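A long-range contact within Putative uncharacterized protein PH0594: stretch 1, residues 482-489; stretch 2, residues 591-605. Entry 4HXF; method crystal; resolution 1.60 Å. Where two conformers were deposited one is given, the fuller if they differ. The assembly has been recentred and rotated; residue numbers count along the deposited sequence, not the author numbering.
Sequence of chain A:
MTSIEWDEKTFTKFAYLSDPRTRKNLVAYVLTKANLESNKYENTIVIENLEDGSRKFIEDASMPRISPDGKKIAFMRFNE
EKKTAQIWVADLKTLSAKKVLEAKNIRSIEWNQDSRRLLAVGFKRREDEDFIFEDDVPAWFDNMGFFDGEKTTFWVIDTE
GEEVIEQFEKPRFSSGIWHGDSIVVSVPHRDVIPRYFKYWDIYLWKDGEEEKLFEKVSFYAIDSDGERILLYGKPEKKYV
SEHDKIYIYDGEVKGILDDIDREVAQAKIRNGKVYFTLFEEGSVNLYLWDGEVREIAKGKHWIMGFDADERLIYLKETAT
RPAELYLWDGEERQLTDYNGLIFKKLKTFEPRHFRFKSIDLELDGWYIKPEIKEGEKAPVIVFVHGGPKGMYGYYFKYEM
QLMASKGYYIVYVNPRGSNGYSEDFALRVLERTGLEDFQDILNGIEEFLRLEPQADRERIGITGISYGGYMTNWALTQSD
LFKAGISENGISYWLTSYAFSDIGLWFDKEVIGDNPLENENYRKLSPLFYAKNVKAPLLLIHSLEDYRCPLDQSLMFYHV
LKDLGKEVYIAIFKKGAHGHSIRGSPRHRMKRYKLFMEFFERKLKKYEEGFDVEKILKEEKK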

# COMPACT_ATOMS: atom_id res chain seq x y z
N PHE A 482 18.65 -24.04 -48.56
CA PHE A 482 18.75 -23.15 -47.42
C PHE A 482 19.61 -23.67 -46.30
O PHE A 482 19.62 -24.87 -46.00
CB PHE A 482 17.37 -22.80 -46.90
CG PHE A 482 16.46 -22.26 -47.95
CD1 PHE A 482 15.59 -23.07 -48.64
CD2 PHE A 482 16.55 -20.95 -48.32
CE1 PHE A 482 14.80 -22.64 -49.65
CE2 PHE A 482 15.77 -20.51 -49.38
CZ PHE A 482 14.91 -21.32 -50.05
N LYS A 483 20.39 -22.76 -45.72
CA LYS A 483 21.39 -23.12 -44.69
C LYS A 483 20.84 -22.93 -43.24
O LYS A 483 21.42 -23.40 -42.29
CB LYS A 483 22.62 -22.31 -44.89
CG LYS A 483 23.37 -22.73 -46.17
CD LYS A 483 23.68 -24.23 -46.24
CE LYS A 483 24.66 -24.52 -47.39
NZ LYS A 483 23.99 -24.20 -48.71
N ALA A 484 19.77 -22.16 -43.12
CA ALA A 484 19.12 -21.77 -41.86
C ALA A 484 17.75 -21.27 -42.13
O ALA A 484 17.51 -20.67 -43.15
CB ALA A 484 19.94 -20.66 -41.17
N GLY A 485 16.88 -21.41 -41.16
CA GLY A 485 15.54 -20.90 -41.19
C GLY A 485 15.09 -20.29 -39.89
O GLY A 485 15.54 -20.74 -38.79
N ILE A 486 14.25 -19.27 -39.97
CA ILE A 486 13.52 -18.71 -38.81
C ILE A 486 12.07 -18.73 -39.16
O ILE A 486 11.63 -17.94 -40.03
CB ILE A 486 14.01 -17.32 -38.34
CG1 ILE A 486 15.54 -17.34 -38.04
CG2 ILE A 486 13.15 -16.89 -37.13
CD1 ILE A 486 16.03 -16.02 -37.43
N SER A 487 11.31 -19.61 -38.53
CA SER A 487 9.86 -19.74 -38.82
C SER A 487 9.08 -19.22 -37.63
O SER A 487 9.27 -19.68 -36.51
CB SER A 487 9.55 -21.21 -39.00
OG SER A 487 8.15 -21.52 -38.94
N GLU A 488 8.16 -18.30 -37.86
CA GLU A 488 7.45 -17.62 -36.74
C GLU A 488 5.96 -17.75 -36.92
O GLU A 488 5.40 -17.56 -37.99
CB GLU A 488 7.80 -16.16 -36.68
CG GLU A 488 9.23 -15.84 -36.91
CD GLU A 488 9.56 -14.42 -36.52
OE1 GLU A 488 8.96 -13.97 -35.50
OE2 GLU A 488 10.35 -13.76 -37.29
N ASN A 489 5.29 -18.18 -35.84
CA ASN A 489 3.85 -18.14 -35.76
C ASN A 489 3.23 -18.76 -37.04
O ASN A 489 2.29 -18.23 -37.63
CB ASN A 489 3.33 -16.73 -35.51
CG ASN A 489 3.76 -16.19 -34.18
OD1 ASN A 489 4.96 -15.77 -34.03
ND2 ASN A 489 2.84 -16.20 -33.20
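Stretch 2, residues 591-605: KRYKLFMEFFERKLK

Stretch 2 is helical, continuing a helix that begins earlier in the chain, and packs lengthwise on the strand of stretch 1, with the two chain directions at 155°, so that the helix runs nearly antiparallel to the strand. The axes approach to 8.3 Å. The register follows from this arrangement: the CA atoms of I486 and F596 lie 7.5 Å apart, and those of A484 and L604 only 5.8 Å, where the C-terminal part of the helix passes A484. Regular backbone hydrogen bonding, such as F599 N to L595 O at 2.9 Å, holds most of the helix, which widens into a pi-type turn over 601-605, where K605 N reaches F600 O at 3.0 Å.

Along the strand the side chains of A484, I486 and E488 point toward the helix, as expected from the alternation of an extended chain, and these three residues account for most of the strand surface that the helix covers. I486 contributes the largest share. Its chi1 is m and its chi2 t, and CD1 lies over one face each of the F596 and F600 rings, 4.3 Å from the centroid of the F596 ring and 3.9 Å from that of F600, both CH-pi contacts. The closest atom pair with F600 is I486 CD1 to F600 CE1 at 3.5 Å. F596 and F600 are one helical turn apart, and although their CA-to-CB bonds point sideways, the ends of both side chains come nearer to the strand. F599, which points toward the strand, adds a contact between its CD2 and I486 CG1 at 3.7 Å; its CE2 also lies 3.4 Å from G485 O.

A484 occupies the close end of the interface. Its small side chain fits where the backbones draw together, with CB 4.2 Å from L604 CB, 4.2 Å from K603 CB and 4.3 Å from F600 CE2. Beside it, a water donates hydrogen bonds to K483 O at 2.7 Å and to K603 O at 2.6 Å, linking two carbonyl oxygens that cannot bond to each other directly.

At the other end of the strand, E488 makes the direct hydrogen bonds of the interface, as part of a salt bridge. The R592 side chain, with chi1 to chi3 all t, extends so that its guanidinium meets the carboxylate edge-on in a bidentate salt bridge: R592 NE donates to E488 OE1 at 2.7 Å, with an angle of 174°, and R592 NH1 to E488 OE2, also at 2.7 Å. This charged pair adjoins the aromatic cluster, E488 OE2 lying 3.8 Å from F596 CD1.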

# COMPACT_ATOMS: atom_id res chain seq x y z
N LYS A 591 13.72 -8.19 -27.63
CA LYS A 591 14.30 -9.54 -27.38
C LYS A 591 14.07 -10.39 -28.60
O LYS A 591 15.02 -11.11 -29.04
CB LYS A 591 13.74 -10.25 -26.16
CG LYS A 591 14.21 -9.56 -24.84
CD LYS A 591 13.56 -10.20 -23.63
CE LYS A 591 14.15 -9.53 -22.42
NZ LYS A 591 13.50 -9.97 -21.16
N ARG A 592 12.92 -10.28 -29.26
CA ARG A 592 12.72 -11.00 -30.51
C ARG A 592 13.68 -10.54 -31.57
O ARG A 592 14.28 -11.38 -32.28
CB ARG A 592 11.27 -10.88 -31.02
CG ARG A 592 11.10 -11.52 -32.38
CD ARG A 592 9.74 -11.39 -32.97
NE ARG A 592 9.80 -11.63 -34.43
CZ ARG A 592 10.22 -10.76 -35.34
NH1 ARG A 592 10.30 -11.12 -36.62
NH2 ARG A 592 10.52 -9.51 -35.03
N TYR A 593 13.83 -9.22 -31.75
CA TYR A 593 14.77 -8.75 -32.76
C TYR A 593 16.20 -9.23 -32.50
O TYR A 593 16.93 -9.58 -33.45
CB TYR A 593 14.73 -7.22 -32.91
CG TYR A 593 13.44 -6.61 -33.47
CD1 TYR A 593 12.79 -5.57 -32.77
CD2 TYR A 593 12.93 -7.03 -34.63
CE1 TYR A 593 11.67 -4.97 -33.35
CE2 TYR A 593 11.75 -6.50 -35.18
CZ TYR A 593 11.15 -5.44 -34.51
OH TYR A 593 10.01 -4.86 -35.05
N LYS A 594 16.61 -9.29 -31.23
CA LYS A 594 17.98 -9.64 -30.93
C LYS A 594 18.16 -11.16 -31.19
O LYS A 594 19.16 -11.64 -31.79
CB LYS A 594 18.25 -9.33 -29.47
CG LYS A 594 19.65 -9.76 -29.05
CD LYS A 594 20.77 -9.09 -29.84
CE LYS A 594 22.15 -9.26 -29.19
NZ LYS A 594 23.31 -8.75 -29.99
N LEU A 595 17.13 -11.98 -30.85
CA LEU A 595 17.14 -13.44 -31.18
C LEU A 595 17.25 -13.67 -32.69
O LEU A 595 18.03 -14.49 -33.17
CB LEU A 595 15.90 -14.18 -30.67
CG LEU A 595 15.70 -14.43 -29.18
CD1 LEU A 595 14.30 -14.96 -28.89
CD2 LEU A 595 16.80 -15.43 -28.74
N PHE A 596 16.43 -12.92 -33.44
CA PHE A 596 16.37 -13.07 -34.86
C PHE A 596 17.74 -12.76 -35.45
O PHE A 596 18.29 -13.54 -36.25
CB PHE A 596 15.32 -12.08 -35.36
CG PHE A 596 15.06 -12.08 -36.87
CD1 PHE A 596 13.97 -12.74 -37.41
CD2 PHE A 596 15.85 -11.31 -37.74
CE1 PHE A 596 13.72 -12.74 -38.76
CE2 PHE A 596 15.57 -11.23 -39.08
CZ PHE A 596 14.53 -12.01 -39.61
N MET A 597 18.32 -11.63 -35.08
CA MET A 597 19.57 -11.27 -35.70
C MET A 597 20.69 -12.22 -35.28
O MET A 597 21.50 -12.59 -36.14
CB MET A 597 19.91 -9.74 -35.52
CG MET A 597 20.17 -9.27 -34.13
SD MET A 597 19.87 -7.43 -33.92
CE MET A 597 21.54 -7.18 -33.39
N GLU A 598 20.71 -12.62 -34.03
CA GLU A 598 21.78 -13.51 -33.61
C GLU A 598 21.71 -14.92 -34.15
O GLU A 598 22.74 -15.53 -34.44
CB GLU A 598 21.89 -13.57 -32.08
CG GLU A 598 22.36 -12.26 -31.46
CD GLU A 598 23.71 -11.79 -32.01
OE1 GLU A 598 24.61 -12.68 -32.18
OE2 GLU A 598 23.86 -10.56 -32.34
N PHE A 599 20.51 -15.43 -34.37
CA PHE A 599 20.35 -16.76 -35.01
C PHE A 599 20.94 -16.75 -36.40
O PHE A 599 21.73 -17.58 -36.77
CB PHE A 599 18.93 -17.24 -34.98
CG PHE A 599 18.78 -18.69 -35.29
CD1 PHE A 599 19.06 -19.62 -34.29
CD2 PHE A 599 18.42 -19.13 -36.58
CE1 PHE A 599 18.90 -20.97 -34.56
CE2 PHE A 599 18.37 -20.48 -36.86
CZ PHE A 599 18.59 -21.40 -35.84
N PHE A 600 20.65 -15.70 -37.19
CA PHE A 600 21.25 -15.63 -38.51
C PHE A 600 22.75 -15.36 -38.47
O PHE A 600 23.49 -15.97 -39.23
CB PHE A 600 20.55 -14.58 -39.41
CG PHE A 600 19.28 -15.09 -40.06
CD1 PHE A 600 18.07 -14.42 -39.90
CD2 PHE A 600 19.26 -16.31 -40.75
CE1 PHE A 600 16.93 -14.84 -40.61
CE2 PHE A 600 18.04 -16.79 -41.34
CZ PHE A 600 16.91 -16.04 -41.25
N GLU A 601 23.24 -14.52 -37.53
CA GLU A 601 24.69 -14.29 -37.36
C GLU A 601 25.40 -15.65 -37.11
O GLU A 601 26.48 -15.83 -37.65
CB GLU A 601 24.93 -13.34 -36.18
CG GLU A 601 24.55 -11.85 -36.51
CD GLU A 601 25.51 -11.21 -37.47
OE1 GLU A 601 25.24 -11.18 -38.64
OE2 GLU A 601 26.58 -10.85 -37.04
N ARG A 602 24.81 -16.48 -36.27
CA ARG A 602 25.45 -17.67 -35.75
C ARG A 602 25.13 -18.96 -36.50
O ARG A 602 25.77 -20.03 -36.18
CB ARG A 602 25.21 -17.81 -34.24
CG ARG A 602 25.78 -16.64 -33.43
CD ARG A 602 25.18 -16.53 -32.05
NE ARG A 602 25.65 -15.34 -31.37
CZ ARG A 602 26.72 -15.23 -30.57
NH1 ARG A 602 27.53 -16.25 -30.31
NH2 ARG A 602 26.95 -14.03 -29.99
N LYS A 603 24.17 -18.91 -37.45
CA LYS A 603 23.79 -20.07 -38.17
C LYS A 603 23.90 -19.90 -39.68
O LYS A 603 24.02 -20.89 -40.44
CB LYS A 603 22.37 -20.55 -37.75
CG LYS A 603 22.32 -20.93 -36.25
CD LYS A 603 23.05 -22.16 -35.86
CE LYS A 603 23.11 -22.26 -34.35
NZ LYS A 603 23.93 -23.39 -33.92
N LEU A 604 23.82 -18.67 -40.13
CA LEU A 604 23.82 -18.36 -41.55
C LEU A 604 25.12 -17.67 -42.02
O LEU A 604 25.84 -18.19 -42.89
CB LEU A 604 22.59 -17.54 -42.01
CG LEU A 604 22.52 -17.22 -43.48
CD1 LEU A 604 22.37 -18.46 -44.39
CD2 LEU A 604 21.37 -16.23 -43.78
N LYS A 605 25.43 -16.52 -41.43
CA LYS A 605 26.64 -15.81 -41.84
C LYS A 605 27.89 -16.67 -41.59
O LYS A 605 28.81 -16.75 -42.44
CB LYS A 605 26.70 -14.49 -41.02
CG LYS A 605 27.90 -13.65 -41.38
CD LYS A 605 28.03 -12.36 -40.57
CE LYS A 605 27.14 -11.21 -41.19
NZ LYS A 605 26.99 -10.01 -40.25
O HOH W 1 23.85 -23.40 -41.23